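Local atomic coordinates of Cow rumen GH26 endo-mannanase (Metagenome, PDB entry 6UEH), a protein that probably hydrolyses internal beta-1,4-mannosidic bonds of mannans such as galactomannan, acting as a rumen endo-mannanase of glycoside hydrolase family 26. Residues S50-V55 and K109-V114; E226-R231 and E302-I307; Y364-D369 and I383-Y388. All blocks are in the same frame, centred on the assembly; numbering follows the deposited sequence.

Contact 1. Residues S50-V55 and K109-V114; sequences SFNVTV and KGANKV
Phe51 and Val114 lie side by side and point the same way, with Val114 CB resting over one face of the phenylalanine ring in a CH-pi contact. CB stands 4.0 Å from the ring centroid and is offset toward the rim, on the side of CE1 and CZ; Val114 CG1 closes on CE1 at 3.7 Å. With chi1 at 65°, CG of Phe51 stands between the backbone N and the carbonyl carbon, and the ring beyond it lies alongside Val114. The other methyl of the valine, CG2, turns to Val53 CG2 at 4.1 Å, where the two branches cross obliquely. An alanine at Phe51 would probably leave one side of Val114 without its aromatic partner and open a gap toward Tyr10 and Ile12, which the ring also touches. Beneath these side chains runs an antiparallel ladder in the beta-sandwich domain assigned to the CBM6 family, in which Phe51-Val114, Val53-Asn112 and Val55-Gly110 are the hydrogen-bonded pairs. Strand 49-55 is an edge strand of its four-stranded sheet, and this face looks inward to Phe63, Tyr61 and Leu107 of the other sheet. Asn112 is the polar member of that face: its ND2 donates a hydrogen bond to Asn108 O and a weaker one to Val53 O, 3.3 Å away. Val55 CG2 approaches the same ND2, the two side chains crossing at about a right angle. On the other face, Asn52 ND2 donates to Thr54 OG1 at 2.9 Å, nearly in the amide plane, which fixes the amide's rotation. Its OD1 then faces the neighbouring strand, taking a weak bond from Asn112 N and lying 3.4 Å from Ala111 CB. Farther along, the extended chain of Lys113 reaches Ser50, CE coming to 3.3 Å from OG.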
ATOM      1  N   SER A  50     -18.900 -22.133 -14.532  1.00 15.03           N
ATOM      2  CA  SER A  50     -18.762 -22.150 -13.083  1.00 14.78           C
ATOM      3  C   SER A  50     -18.794 -23.544 -12.470  1.00 14.93           C
ATOM      4  O   SER A  50     -19.202 -24.513 -13.106  1.00 14.52           O
ATOM      5  CB  SER A  50     -19.862 -21.295 -12.452  1.00 14.70           C
ATOM      6  OG  SER A  50     -21.143 -21.816 -12.758  1.00 17.11           O
ATOM      7  N   PHE A  51     -18.350 -23.616 -11.219  1.00 14.66           N
ATOM      8  CA  PHE A  51     -18.419 -24.832 -10.421  1.00 16.24           C
ATOM      9  C   PHE A  51     -18.493 -24.451  -8.950  1.00 16.15           C
ATOM     10  O   PHE A  51     -18.212 -23.308  -8.581  1.00 14.83           O
ATOM     11  CB  PHE A  51     -17.214 -25.739 -10.686  1.00 16.80           C
ATOM     12  CG  PHE A  51     -15.896 -25.146 -10.268  1.00 17.06           C
ATOM     13  CD1 PHE A  51     -15.270 -24.187 -11.051  1.00 16.23           C
ATOM     14  CD2 PHE A  51     -15.268 -25.568  -9.105  1.00 17.99           C
ATOM     15  CE1 PHE A  51     -14.051 -23.648 -10.674  1.00 16.62           C
ATOM     16  CE2 PHE A  51     -14.050 -25.031  -8.724  1.00 17.93           C
ATOM     17  CZ  PHE A  51     -13.441 -24.070  -9.507  1.00 16.35           C
ATOM     18  N   ASN A  52     -18.871 -25.407  -8.111  1.00 18.07           N
ATOM     19  CA  ASN A  52     -19.014 -25.148  -6.687  1.00 17.36           C
ATOM     20  C   ASN A  52     -17.882 -25.721  -5.845  1.00 16.53           C
ATOM     21  O   ASN A  52     -17.370 -26.808  -6.120  1.00 15.52           O
ATOM     22  CB  ASN A  52     -20.347 -25.702  -6.183  1.00 21.12           C
ATOM     23  CG  ASN A  52     -20.456 -25.665  -4.672  1.00 24.64           C
ATOM     24  OD1 ASN A  52     -20.693 -24.611  -4.081  1.00 24.90           O
ATOM     25  ND2 ASN A  52     -20.278 -26.820  -4.036  1.00 25.95           N
ATOM     26  N   VAL A  53     -17.494 -24.966  -4.823  1.00 16.39           N
ATOM     27  CA  VAL A  53     -16.611 -25.459  -3.776  1.00 16.75           C
ATOM     28  C   VAL A  53     -17.271 -25.208  -2.428  1.00 17.40           C
ATOM     29  O   VAL A  53     -17.694 -24.089  -2.136  1.00 18.28           O
ATOM     30  CB  VAL A  53     -15.229 -24.779  -3.805  1.00 16.26           C
ATOM     31  CG1 VAL A  53     -14.346 -25.338  -2.697  1.00 17.38           C
ATOM     32  CG2 VAL A  53     -14.568 -24.972  -5.157  1.00 15.79           C
ATOM     33  N   THR A  54     -17.371 -26.251  -1.611  1.00 18.00           N
ATOM     34  CA  THR A  54     -17.974 -26.129  -0.290  1.00 18.28           C
ATOM     35  C   THR A  54     -16.922 -26.324   0.797  1.00 19.18           C
ATOM     36  O   THR A  54     -16.171 -27.303   0.772  1.00 20.87           O
ATOM     37  CB  THR A  54     -19.117 -27.143  -0.097  1.00 18.74           C
ATOM     38  OG1 THR A  54     -20.110 -26.938  -1.108  1.00 19.08           O
ATOM     39  CG2 THR A  54     -19.760 -26.978   1.272  1.00 20.00           C
ATOM     40  N   VAL A  55     -16.861 -25.387   1.741  1.00 17.44           N
ATOM     41  CA  VAL A  55     -15.883 -25.455   2.826  1.00 18.58           C
ATOM     42  C   VAL A  55     -16.555 -25.329   4.193  1.00 19.38           C
ATOM     43  O   VAL A  55     -17.635 -24.748   4.311  1.00 19.63           O
ATOM     44  CB  VAL A  55     -14.802 -24.353   2.691  1.00 16.07           C
ATOM     45  CG1 VAL A  55     -14.050 -24.502   1.379  1.00 14.73           C
ATOM     46  CG2 VAL A  55     -15.428 -22.971   2.791  1.00 16.52           C
ATOM     47  N   LYS A 109     -17.619 -19.926   4.518  1.00 18.53           N
ATOM     48  CA  LYS A 109     -18.345 -21.071   5.061  1.00 18.99           C
ATOM     49  C   LYS A 109     -19.565 -21.448   4.224  1.00 19.27           C
ATOM     50  O   LYS A 109     -20.427 -20.613   3.951  1.00 19.85           O
ATOM     51  CB  LYS A 109     -18.775 -20.776   6.500  1.00 20.54           C
ATOM     52  CG  LYS A 109     -19.502 -21.918   7.185  1.00 24.39           C
ATOM     53  CD  LYS A 109     -19.841 -21.559   8.622  1.00 28.43           C
ATOM     54  CE  LYS A 109     -20.457 -22.739   9.358  1.00 32.87           C
ATOM     55  NZ  LYS A 109     -19.531 -23.905   9.413  1.00 35.57           N
ATOM     56  N   GLY A 110     -19.620 -22.708   3.804  1.00 18.67           N
ATOM     57  CA  GLY A 110     -20.707 -23.181   2.970  1.00 18.78           C
ATOM     58  C   GLY A 110     -20.349 -23.212   1.495  1.00 18.35           C
ATOM     59  O   GLY A 110     -19.186 -23.383   1.129  1.00 16.72           O
ATOM     60  N   ALA A 111     -21.357 -23.036   0.648  1.00 19.33           N
ATOM     61  CA  ALA A 111     -21.183 -23.149  -0.794  1.00 18.17           C
ATOM     62  C   ALA A 111     -20.537 -21.904  -1.394  1.00 17.41           C
ATOM     63  O   ALA A 111     -20.829 -20.779  -0.988  1.00 18.33           O
ATOM     64  CB  ALA A 111     -22.526 -23.420  -1.462  1.00 19.10           C
ATOM     65  N   ASN A 112     -19.652 -22.118  -2.361  1.00 16.11           N
ATOM     66  CA  ASN A 112     -19.013 -21.022  -3.079  1.00 15.70           C
ATOM     67  C   ASN A 112     -19.059 -21.261  -4.583  1.00 17.08           C
ATOM     68  O   ASN A 112     -18.511 -22.245  -5.078  1.00 17.65           O
ATOM     69  CB  ASN A 112     -17.560 -20.845  -2.628  1.00 16.08           C
ATOM     70  CG  ASN A 112     -17.445 -20.390  -1.186  1.00 16.63           C
ATOM     71  OD1 ASN A 112     -17.317 -19.196  -0.908  1.00 17.46           O
ATOM     72  ND2 ASN A 112     -17.492 -21.342  -0.259  1.00 15.56           N
ATOM     73  N   LYS A 113     -19.719 -20.364  -5.307  1.00 16.70           N
ATOM     74  CA  LYS A 113     -19.740 -20.462  -6.758  1.00 16.69           C
ATOM     75  C   LYS A 113     -18.492 -19.810  -7.327  1.00 16.76           C
ATOM     76  O   LYS A 113     -18.320 -18.597  -7.234  1.00 18.66           O
ATOM     77  CB  LYS A 113     -20.996 -19.808  -7.337  1.00 17.04           C
ATOM     78  CG  LYS A 113     -21.117 -19.952  -8.850  1.00 16.57           C
ATOM     79  CD  LYS A 113     -22.416 -19.345  -9.363  1.00 17.97           C
ATOM     80  CE  LYS A 113     -22.618 -19.644 -10.842  1.00 18.81           C
ATOM     81  NZ  LYS A 113     -23.889 -19.072 -11.363  1.00 16.54           N
ATOM     82  N   VAL A 114     -17.609 -20.622  -7.896  1.00 17.10           N
ATOM     83  CA  VAL A 114     -16.423 -20.102  -8.559  1.00 15.11           C
ATOM     84  C   VAL A 114     -16.696 -19.987 -10.050  1.00 15.56           C
ATOM     85  O   VAL A 114     -16.983 -20.985 -10.712  1.00 14.93           O
ATOM     86  CB  VAL A 114     -15.194 -20.997  -8.321  1.00 14.41           C
ATOM     87  CG1 VAL A 114     -13.951 -20.360  -8.934  1.00 15.03           C
ATOM     88  CG2 VAL A 114     -15.001 -21.239  -6.829  1.00 12.87           C
TER

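Contact 2. Residues E226-R231 and E302-I307; sequences EWVKER and EKVPLI
Lys229, its chain bent at chi2 and chi3 (-77° and -79°), reaches across to the main chain just beyond a helix end, touching Glu302 O with CE as well as with NZ. The bond from NZ to Glu302 O is weak at 3.4 Å, and CE lies equally near that oxygen, so the approach is by the end of the chain and not by the ammonium alone. The carboxylate of Glu302 stays apart from the amine, 6.0 Å between OE1 and NZ, a separation at which any attraction would probably be modest. Lower in the same side chain, Lys229 CG rests 3.7 Å from Val304 CG2. The other methyl of that valine, CG1, faces Val228 CG2 at 3.9 Å, so Val304 spreads its two branches over successive residues of the helix. Pro305 CD borders this apolar patch more loosely, 4.5 Å from Val228 CG1. Lys303, with positive phi, is the C-prime residue of the Schellman motif that ends helix 280-301, its N bonding to Gln300 O and Val304 N to Leu299 O; this turn sends the chain toward strand 306-309. In the TIM barrel the contact joins helix 220-230 to the entry of strand 306-309: Val228 also packs on Ala235 of adjacent strand 234-238, Val304 on Leu299 of helix 280-301, and Pro305 on helix 152-164.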
ATOM      1  N   GLU A 226       9.850  12.888  22.461  1.00 18.97           N
ATOM      2  CA  GLU A 226       9.008  12.506  23.587  1.00 20.16           C
ATOM      3  C   GLU A 226       8.371  11.139  23.350  1.00 17.89           C
ATOM      4  O   GLU A 226       8.394  10.275  24.226  1.00 18.32           O
ATOM      5  CB  GLU A 226       7.927  13.566  23.827  1.00 23.42           C
ATOM      6  CG  GLU A 226       7.272  13.514  25.202  1.00 29.17           C
ATOM      7  CD  GLU A 226       6.169  12.477  25.298  1.00 32.17           C
ATOM      8  OE1 GLU A 226       5.622  12.083  24.245  1.00 32.13           O
ATOM      9  OE2 GLU A 226       5.849  12.057  26.431  1.00 34.28           O
ATOM     10  N   TRP A 227       7.812  10.949  22.160  1.00 15.72           N
ATOM     11  CA  TRP A 227       7.122   9.707  21.824  1.00 14.87           C
ATOM     12  C   TRP A 227       8.061   8.508  21.890  1.00 17.85           C
ATOM     13  O   TRP A 227       7.730   7.480  22.480  1.00 14.76           O
ATOM     14  CB  TRP A 227       6.495   9.803  20.431  1.00 15.14           C
ATOM     15  CG  TRP A 227       5.647   8.616  20.075  1.00 15.51           C
ATOM     16  CD1 TRP A 227       5.968   7.600  19.218  1.00 15.08           C
ATOM     17  CD2 TRP A 227       4.342   8.316  20.581  1.00 15.70           C
ATOM     18  NE1 TRP A 227       4.941   6.690  19.157  1.00 14.95           N
ATOM     19  CE2 TRP A 227       3.931   7.105  19.988  1.00 16.23           C
ATOM     20  CE3 TRP A 227       3.480   8.952  21.479  1.00 16.26           C
ATOM     21  CZ2 TRP A 227       2.695   6.524  20.255  1.00 18.22           C
ATOM     22  CZ3 TRP A 227       2.254   8.372  21.747  1.00 17.39           C
ATOM     23  CH2 TRP A 227       1.874   7.170  21.137  1.00 19.75           C
ATOM     24  N   VAL A 228       9.238   8.650  21.293  1.00 17.70           N
ATOM     25  CA  VAL A 228      10.184   7.545  21.203  1.00 17.12           C
ATOM     26  C   VAL A 228      10.961   7.336  22.500  1.00 18.44           C
ATOM     27  O   VAL A 228      10.958   6.240  23.060  1.00 18.66           O
ATOM     28  CB  VAL A 228      11.187   7.762  20.052  1.00 16.30           C
ATOM     29  CG1 VAL A 228      12.260   6.682  20.067  1.00 17.57           C
ATOM     30  CG2 VAL A 228      10.463   7.788  18.712  1.00 14.63           C
ATOM     31  N   LYS A 229      11.614   8.389  22.977  1.00 19.71           N
ATOM     32  CA  LYS A 229      12.549   8.267  24.091  1.00 22.77           C
ATOM     33  C   LYS A 229      11.869   8.194  25.458  1.00 23.49           C
ATOM     34  O   LYS A 229      12.417   7.611  26.393  1.00 24.64           O
ATOM     35  CB  LYS A 229      13.540   9.436  24.071  1.00 26.65           C
ATOM     36  CG  LYS A 229      14.346   9.537  22.782  1.00 29.17           C
ATOM     37  CD  LYS A 229      15.475   8.515  22.733  1.00 32.71           C
ATOM     38  CE  LYS A 229      16.669   8.974  23.561  1.00 36.91           C
ATOM     39  NZ  LYS A 229      17.790   7.993  23.539  1.00 39.54           N
ATOM     40  N   GLU A 230      10.681   8.776  25.579  1.00 23.49           N
ATOM     41  CA  GLU A 230      10.012   8.817  26.876  1.00 26.40           C
ATOM     42  C   GLU A 230       8.816   7.871  26.970  1.00 24.50           C
ATOM     43  O   GLU A 230       8.526   7.345  28.043  1.00 24.01           O
ATOM     44  CB  GLU A 230       9.575  10.247  27.202  1.00 32.00           C
ATOM     45  CG  GLU A 230      10.744  11.195  27.436  1.00 37.54           C
ATOM     46  CD  GLU A 230      10.310  12.556  27.943  1.00 43.72           C
ATOM     47  OE1 GLU A 230       9.118  12.899  27.794  1.00 45.14           O
ATOM     48  OE2 GLU A 230      11.165  13.283  28.493  1.00 47.21           O
ATOM     49  N   ARG A 231       8.126   7.642  25.857  1.00 22.37           N
ATOM     50  CA  ARG A 231       6.967   6.753  25.876  1.00 24.71           C
ATOM     51  C   ARG A 231       7.255   5.391  25.252  1.00 23.53           C
ATOM     52  O   ARG A 231       6.431   4.481  25.332  1.00 25.03           O
ATOM     53  CB  ARG A 231       5.781   7.409  25.171  1.00 25.80           C
ATOM     54  CG  ARG A 231       5.230   8.606  25.918  1.00 29.25           C
ATOM     55  CD  ARG A 231       3.756   8.803  25.633  1.00 30.66           C
ATOM     56  NE  ARG A 231       3.505  10.044  24.910  1.00 30.72           N
ATOM     57  CZ  ARG A 231       2.292  10.502  24.620  1.00 32.12           C
ATOM     58  NH1 ARG A 231       2.154  11.643  23.959  1.00 32.44           N
ATOM     59  NH2 ARG A 231       1.218   9.816  24.993  1.00 32.45           N
ATOM     60  N   GLU A 302      20.043  12.653  19.116  1.00 18.90           N
ATOM     61  CA  GLU A 302      19.437  12.054  20.299  1.00 21.81           C
ATOM     62  C   GLU A 302      19.119  10.577  20.073  1.00 21.42           C
ATOM     63  O   GLU A 302      18.341   9.980  20.821  1.00 20.96           O
ATOM     64  CB  GLU A 302      18.168  12.815  20.690  1.00 23.94           C
ATOM     65  CG  GLU A 302      18.368  14.320  20.866  1.00 25.20           C
ATOM     66  CD  GLU A 302      19.153  14.681  22.117  1.00 29.70           C
ATOM     67  OE1 GLU A 302      19.325  13.806  22.993  1.00 30.43           O
ATOM     68  OE2 GLU A 302      19.592  15.848  22.225  1.00 31.42           O
ATOM     69  N   LYS A 303      19.726  10.003  19.035  1.00 20.44           N
ATOM     70  CA  LYS A 303      19.611   8.577  18.725  1.00 22.04           C
ATOM     71  C   LYS A 303      18.165   8.135  18.520  1.00 21.65           C
ATOM     72  O   LYS A 303      17.744   7.092  19.026  1.00 18.52           O
ATOM     73  CB  LYS A 303      20.263   7.736  19.828  1.00 25.82           C
ATOM     74  CG  LYS A 303      21.750   7.998  19.997  1.00 28.67           C
ATOM     75  CD  LYS A 303      22.360   7.088  21.049  1.00 33.44           C
ATOM     76  CE  LYS A 303      23.864   7.295  21.140  1.00 36.19           C
ATOM     77  NZ  LYS A 303      24.526   7.061  19.822  1.00 37.55           N
ATOM     78  N   VAL A 304      17.413   8.934  17.772  1.00 19.09           N
ATOM     79  CA  VAL A 304      16.021   8.622  17.478  1.00 18.16           C
ATOM     80  C   VAL A 304      15.851   8.198  16.024  1.00 16.29           C
ATOM     81  O   VAL A 304      16.097   8.987  15.110  1.00 14.69           O
ATOM     82  CB  VAL A 304      15.094   9.821  17.757  1.00 16.84           C
ATOM     83  CG1 VAL A 304      13.669   9.488  17.349  1.00 15.79           C
ATOM     84  CG2 VAL A 304      15.156  10.209  19.228  1.00 17.45           C
ATOM     85  N   PRO A 305      15.442   6.940  15.810  1.00 16.19           N
ATOM     86  CA  PRO A 305      15.141   6.426  14.472  1.00 15.89           C
ATOM     87  C   PRO A 305      13.769   6.905  14.011  1.00 15.68           C
ATOM     88  O   PRO A 305      12.918   7.212  14.847  1.00 16.18           O
ATOM     89  CB  PRO A 305      15.162   4.912  14.668  1.00 16.45           C
ATOM     90  CG  PRO A 305      14.709   4.733  16.078  1.00 18.23           C
ATOM     91  CD  PRO A 305      15.274   5.905  16.846  1.00 16.59           C
ATOM     92  N   LEU A 306      13.561   6.961  12.700  1.00 15.41           N
ATOM     93  CA  LEU A 306      12.316   7.483  12.148  1.00 14.38           C
ATOM     94  C   LEU A 306      11.912   6.749  10.872  1.00 13.90           C
ATOM     95  O   LEU A 306      12.719   6.585   9.960  1.00 13.48           O
ATOM     96  CB  LEU A 306      12.456   8.985  11.862  1.00 15.95           C
ATOM     97  CG  LEU A 306      11.255   9.717  11.261  1.00 16.43           C
ATOM     98  CD1 LEU A 306      10.118   9.805  12.274  1.00 16.20           C
ATOM     99  CD2 LEU A 306      11.662  11.102  10.772  1.00 17.22           C
ATOM    100  N   ILE A 307      10.661   6.303  10.810  1.00 14.09           N
ATOM    101  CA  ILE A 307      10.110   5.816   9.550  1.00 13.92           C
ATOM    102  C   ILE A 307       9.755   7.038   8.709  1.00 14.16           C
ATOM    103  O   ILE A 307       8.688   7.633   8.872  1.00 15.29           O
ATOM    104  CB  ILE A 307       8.875   4.921   9.759  1.00 14.92           C
ATOM    105  CG1 ILE A 307       9.219   3.755  10.691  1.00 16.33           C
ATOM    106  CG2 ILE A 307       8.354   4.407   8.419  1.00 14.04           C
ATOM    107  CD1 ILE A 307       8.027   2.922  11.108  1.00 18.51           C
TER

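Contact 3. Residues Y364-D369 and I383-Y388; sequences YAWSPD and IGYDKY
Tyr364 CG lies anti to its own carbonyl carbon (chi1 -74°) and Tyr385 CG anti to its backbone N (chi1 -174°), and the two side chains meet crossing at about a right angle. The rings are oblique to one another, planes at 72° with centroids 5.7 Å apart, and the closest atoms are Tyr364 CD1 and Tyr385 CE1 at 3.8 Å. Tyr364 CA adds to this, lying in plane at the edge of the Tyr385 ring. No direct hydrogen bond joins the segments; two waters do that work. One is 2.7 Å from Tyr364 OH and donates to Asp386 O at 3.0 Å. The other takes the N-H of Ala365 and lies 2.7 Å from Tyr385 OH, so each phenol oxygen is tied through water to the main chain of the opposite segment. This second water also sits over one face of the Trp366 ring, 3.2 Å above its plane and offset toward the rim. Asp386 takes a hydrogen bond from Asn362 ND2 at OD1 and forms a salt bridge to Arg309 at OD2, near a bound acetate ion that may mark a pocket at the C-terminal end of the barrel strands. Strand 382-387 lies between 357-362 and 423-429 in the parallel barrel; Tyr385 packs outward on Ile410 and Leu414 of helix 408-417, while Tyr364, in the loop after 357-362, turns to Glu313 and Trp326.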
ATOM      1  N   TYR A 364       1.042   2.781  -5.454  1.00 18.72           N
ATOM      2  CA  TYR A 364      -0.349   2.420  -5.675  1.00 21.23           C
ATOM      3  C   TYR A 364      -0.411   1.133  -6.487  1.00 22.25           C
ATOM      4  O   TYR A 364       0.617   0.616  -6.917  1.00 22.85           O
ATOM      5  CB  TYR A 364      -1.100   3.558  -6.367  1.00 22.63           C
ATOM      6  CG  TYR A 364      -1.392   4.710  -5.434  1.00 21.92           C
ATOM      7  CD1 TYR A 364      -2.533   4.716  -4.643  1.00 21.94           C
ATOM      8  CD2 TYR A 364      -0.512   5.780  -5.324  1.00 22.11           C
ATOM      9  CE1 TYR A 364      -2.800   5.763  -3.780  1.00 21.91           C
ATOM     10  CE2 TYR A 364      -0.771   6.833  -4.465  1.00 22.25           C
ATOM     11  CZ  TYR A 364      -1.915   6.818  -3.694  1.00 22.84           C
ATOM     12  OH  TYR A 364      -2.176   7.860  -2.836  1.00 23.48           O
ATOM     13  N   ALA A 365      -1.615   0.608  -6.680  1.00 22.29           N
ATOM     14  CA  ALA A 365      -1.778  -0.656  -7.383  1.00 23.74           C
ATOM     15  C   ALA A 365      -2.823  -0.550  -8.486  1.00 24.86           C
ATOM     16  O   ALA A 365      -3.519  -1.520  -8.782  1.00 25.64           O
ATOM     17  CB  ALA A 365      -2.154  -1.756  -6.406  1.00 24.49           C
ATOM     18  N   TRP A 366      -2.927   0.630  -9.094  1.00 20.59           N
ATOM     19  CA  TRP A 366      -3.919   0.867 -10.140  1.00 22.98           C
ATOM     20  C   TRP A 366      -3.693  -0.035 -11.350  1.00 24.83           C
ATOM     21  O   TRP A 366      -4.639  -0.578 -11.919  1.00 25.52           O
ATOM     22  CB  TRP A 366      -3.898   2.332 -10.592  1.00 23.93           C
ATOM     23  CG  TRP A 366      -3.988   3.334  -9.483  1.00 23.98           C
ATOM     24  CD1 TRP A 366      -3.114   4.353  -9.229  1.00 23.68           C
ATOM     25  CD2 TRP A 366      -5.008   3.424  -8.480  1.00 24.79           C
ATOM     26  NE1 TRP A 366      -3.526   5.069  -8.133  1.00 24.41           N
ATOM     27  CE2 TRP A 366      -4.687   4.518  -7.653  1.00 24.71           C
ATOM     28  CE3 TRP A 366      -6.163   2.685  -8.200  1.00 25.50           C
ATOM     29  CZ2 TRP A 366      -5.476   4.892  -6.568  1.00 25.51           C
ATOM     30  CZ3 TRP A 366      -6.944   3.056  -7.120  1.00 25.47           C
ATOM     31  CH2 TRP A 366      -6.597   4.150  -6.317  1.00 25.22           C
ATOM     32  N   SER A 367      -2.430  -0.183 -11.734  1.00 25.43           N
ATOM     33  CA  SER A 367      -2.061  -0.945 -12.917  1.00 25.35           C
ATOM     34  C   SER A 367      -0.628  -1.442 -12.750  1.00 25.78           C
ATOM     35  O   SER A 367       0.053  -1.031 -11.812  1.00 25.87           O
ATOM     36  CB  SER A 367      -2.200  -0.079 -14.174  1.00 25.34           C
ATOM     37  OG  SER A 367      -1.174   0.896 -14.238  1.00 23.51           O
ATOM     38  N   PRO A 368      -0.166  -2.337 -13.641  1.00 26.27           N
ATOM     39  CA  PRO A 368       1.244  -2.738 -13.582  1.00 25.83           C
ATOM     40  C   PRO A 368       2.216  -1.561 -13.684  1.00 24.28           C
ATOM     41  O   PRO A 368       3.307  -1.626 -13.115  1.00 23.28           O
ATOM     42  CB  PRO A 368       1.389  -3.665 -14.790  1.00 28.18           C
ATOM     43  CG  PRO A 368       0.039  -4.262 -14.952  1.00 28.75           C
ATOM     44  CD  PRO A 368      -0.936  -3.181 -14.575  1.00 28.29           C
ATOM     45  N   ASP A 369       1.821  -0.500 -14.383  1.00 23.44           N
ATOM     46  CA  ASP A 369       2.679   0.671 -14.566  1.00 24.06           C
ATOM     47  C   ASP A 369       2.888   1.462 -13.277  1.00 22.20           C
ATOM     48  O   ASP A 369       3.743   2.348 -13.218  1.00 21.73           O
ATOM     49  CB  ASP A 369       2.102   1.595 -15.641  1.00 26.71           C
ATOM     50  CG  ASP A 369       2.275   1.042 -17.044  1.00 30.96           C
ATOM     51  OD1 ASP A 369       3.115   0.133 -17.231  1.00 30.92           O
ATOM     52  OD2 ASP A 369       1.580   1.527 -17.962  1.00 33.51           O
ATOM     53  N   ILE A 383       7.411  -0.203   1.832  1.00 18.07           N
ATOM     54  CA  ILE A 383       6.367   0.271   0.933  1.00 17.61           C
ATOM     55  C   ILE A 383       5.122   0.659   1.719  1.00 17.53           C
ATOM     56  O   ILE A 383       4.610  -0.126   2.514  1.00 18.18           O
ATOM     57  CB  ILE A 383       5.984  -0.791  -0.117  1.00 17.63           C
ATOM     58  CG1 ILE A 383       7.214  -1.229  -0.912  1.00 17.70           C
ATOM     59  CG2 ILE A 383       4.906  -0.251  -1.049  1.00 17.08           C
ATOM     60  CD1 ILE A 383       7.863  -0.114  -1.689  1.00 16.05           C
ATOM     61  N   GLY A 384       4.635   1.874   1.495  1.00 16.20           N
ATOM     62  CA  GLY A 384       3.420   2.322   2.146  1.00 14.14           C
ATOM     63  C   GLY A 384       2.255   2.379   1.180  1.00 15.11           C
ATOM     64  O   GLY A 384       2.433   2.688   0.004  1.00 15.16           O
ATOM     65  N   TYR A 385       1.062   2.061   1.667  1.00 15.31           N
ATOM     66  CA  TYR A 385      -0.144   2.242   0.870  1.00 15.84           C
ATOM     67  C   TYR A 385      -1.126   3.119   1.634  1.00 16.80           C
ATOM     68  O   TYR A 385      -1.433   2.855   2.796  1.00 16.93           O
ATOM     69  CB  TYR A 385      -0.793   0.901   0.508  1.00 14.05           C
ATOM     70  CG  TYR A 385      -1.962   1.071  -0.437  1.00 15.08           C
ATOM     71  CD1 TYR A 385      -1.752   1.366  -1.779  1.00 14.87           C
ATOM     72  CD2 TYR A 385      -3.272   0.963   0.012  1.00 15.76           C
ATOM     73  CE1 TYR A 385      -2.809   1.540  -2.650  1.00 15.22           C
ATOM     74  CE2 TYR A 385      -4.342   1.137  -0.855  1.00 16.81           C
ATOM     75  CZ  TYR A 385      -4.100   1.426  -2.185  1.00 17.41           C
ATOM     76  OH  TYR A 385      -5.151   1.604  -3.056  1.00 19.41           O
ATOM     77  N   ASP A 386      -1.600   4.176   0.982  1.00 14.04           N
ATOM     78  CA  ASP A 386      -2.562   5.073   1.601  1.00 17.74           C
ATOM     79  C   ASP A 386      -3.968   4.715   1.139  1.00 19.23           C
ATOM     80  O   ASP A 386      -4.354   4.995   0.002  1.00 14.55           O
ATOM     81  CB  ASP A 386      -2.220   6.527   1.279  1.00 14.40           C
ATOM     82  CG  ASP A 386      -0.952   6.986   1.977  1.00 14.88           C
ATOM     83  OD1 ASP A 386      -0.218   6.131   2.517  1.00 14.11           O
ATOM     84  OD2 ASP A 386      -0.686   8.201   1.993  1.00 14.68           O
ATOM     85  N   LYS A 387      -4.722   4.083   2.033  1.00 18.31           N
ATOM     86  CA  LYS A 387      -6.004   3.483   1.685  1.00 17.03           C
ATOM     87  C   LYS A 387      -7.192   4.325   2.128  1.00 17.88           C
ATOM     88  O   LYS A 387      -7.601   4.280   3.289  1.00 17.10           O
ATOM     89  CB  LYS A 387      -6.117   2.088   2.299  1.00 16.34           C
ATOM     90  CG  LYS A 387      -7.423   1.376   1.977  1.00 14.40           C
ATOM     91  CD  LYS A 387      -7.731   0.301   3.002  1.00 14.34           C
ATOM     92  CE  LYS A 387      -7.937   0.906   4.381  1.00 18.66           C
ATOM     93  NZ  LYS A 387      -9.071   1.878   4.396  1.00 18.91           N
ATOM     94  N   TYR A 388      -7.752   5.086   1.197  1.00 17.03           N
ATOM     95  CA  TYR A 388      -8.964   5.843   1.468  1.00 17.33           C
ATOM     96  C   TYR A 388     -10.097   5.290   0.617  1.00 17.67           C
ATOM     97  O   TYR A 388     -10.247   5.658  -0.545  1.00 17.55           O
ATOM     98  CB  TYR A 388      -8.743   7.331   1.196  1.00 19.16           C
ATOM     99  CG  TYR A 388      -7.804   7.988   2.184  1.00 17.77           C
ATOM    100  CD1 TYR A 388      -8.284   8.514   3.376  1.00 17.79           C
ATOM    101  CD2 TYR A 388      -6.442   8.080   1.928  1.00 16.52           C
ATOM    102  CE1 TYR A 388      -7.437   9.118   4.286  1.00 18.00           C
ATOM    103  CE2 TYR A 388      -5.583   8.684   2.836  1.00 16.15           C
ATOM    104  CZ  TYR A 388      -6.088   9.199   4.015  1.00 16.26           C
ATOM    105  OH  TYR A 388      -5.248   9.803   4.925  1.00 16.29           O
TER
HETATM  106  O   HOH W   1      -4.427   7.657  -1.436  1.00 20.53           O
HETATM  107  O   HOH W   2      -4.365   1.413  -5.664  1.00 20.97           O

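How the contacts relate
Contacts 2 and 3 both reach the eight-stranded parallel barrel, their nearest atoms about 8 Å apart, whereas contact 1 belongs to the CBM6-family sandwich, its centre about 50 Å from that of contact 2. Contact 3 is the buried one, and water bridges replace direct bonds there. The other two are partly buried, with exposed lysines as well as valine contacts, though in contact 1 Lys113 and the valines take opposite faces of the sheet. Contact 1 alone pairs strands, through a ladder of backbone bonds; contact 2 sets a helix against the turn into a strand and contact 3 a loop against a strand, where side chains make the contact and backbone atoms partner a lysine or waters.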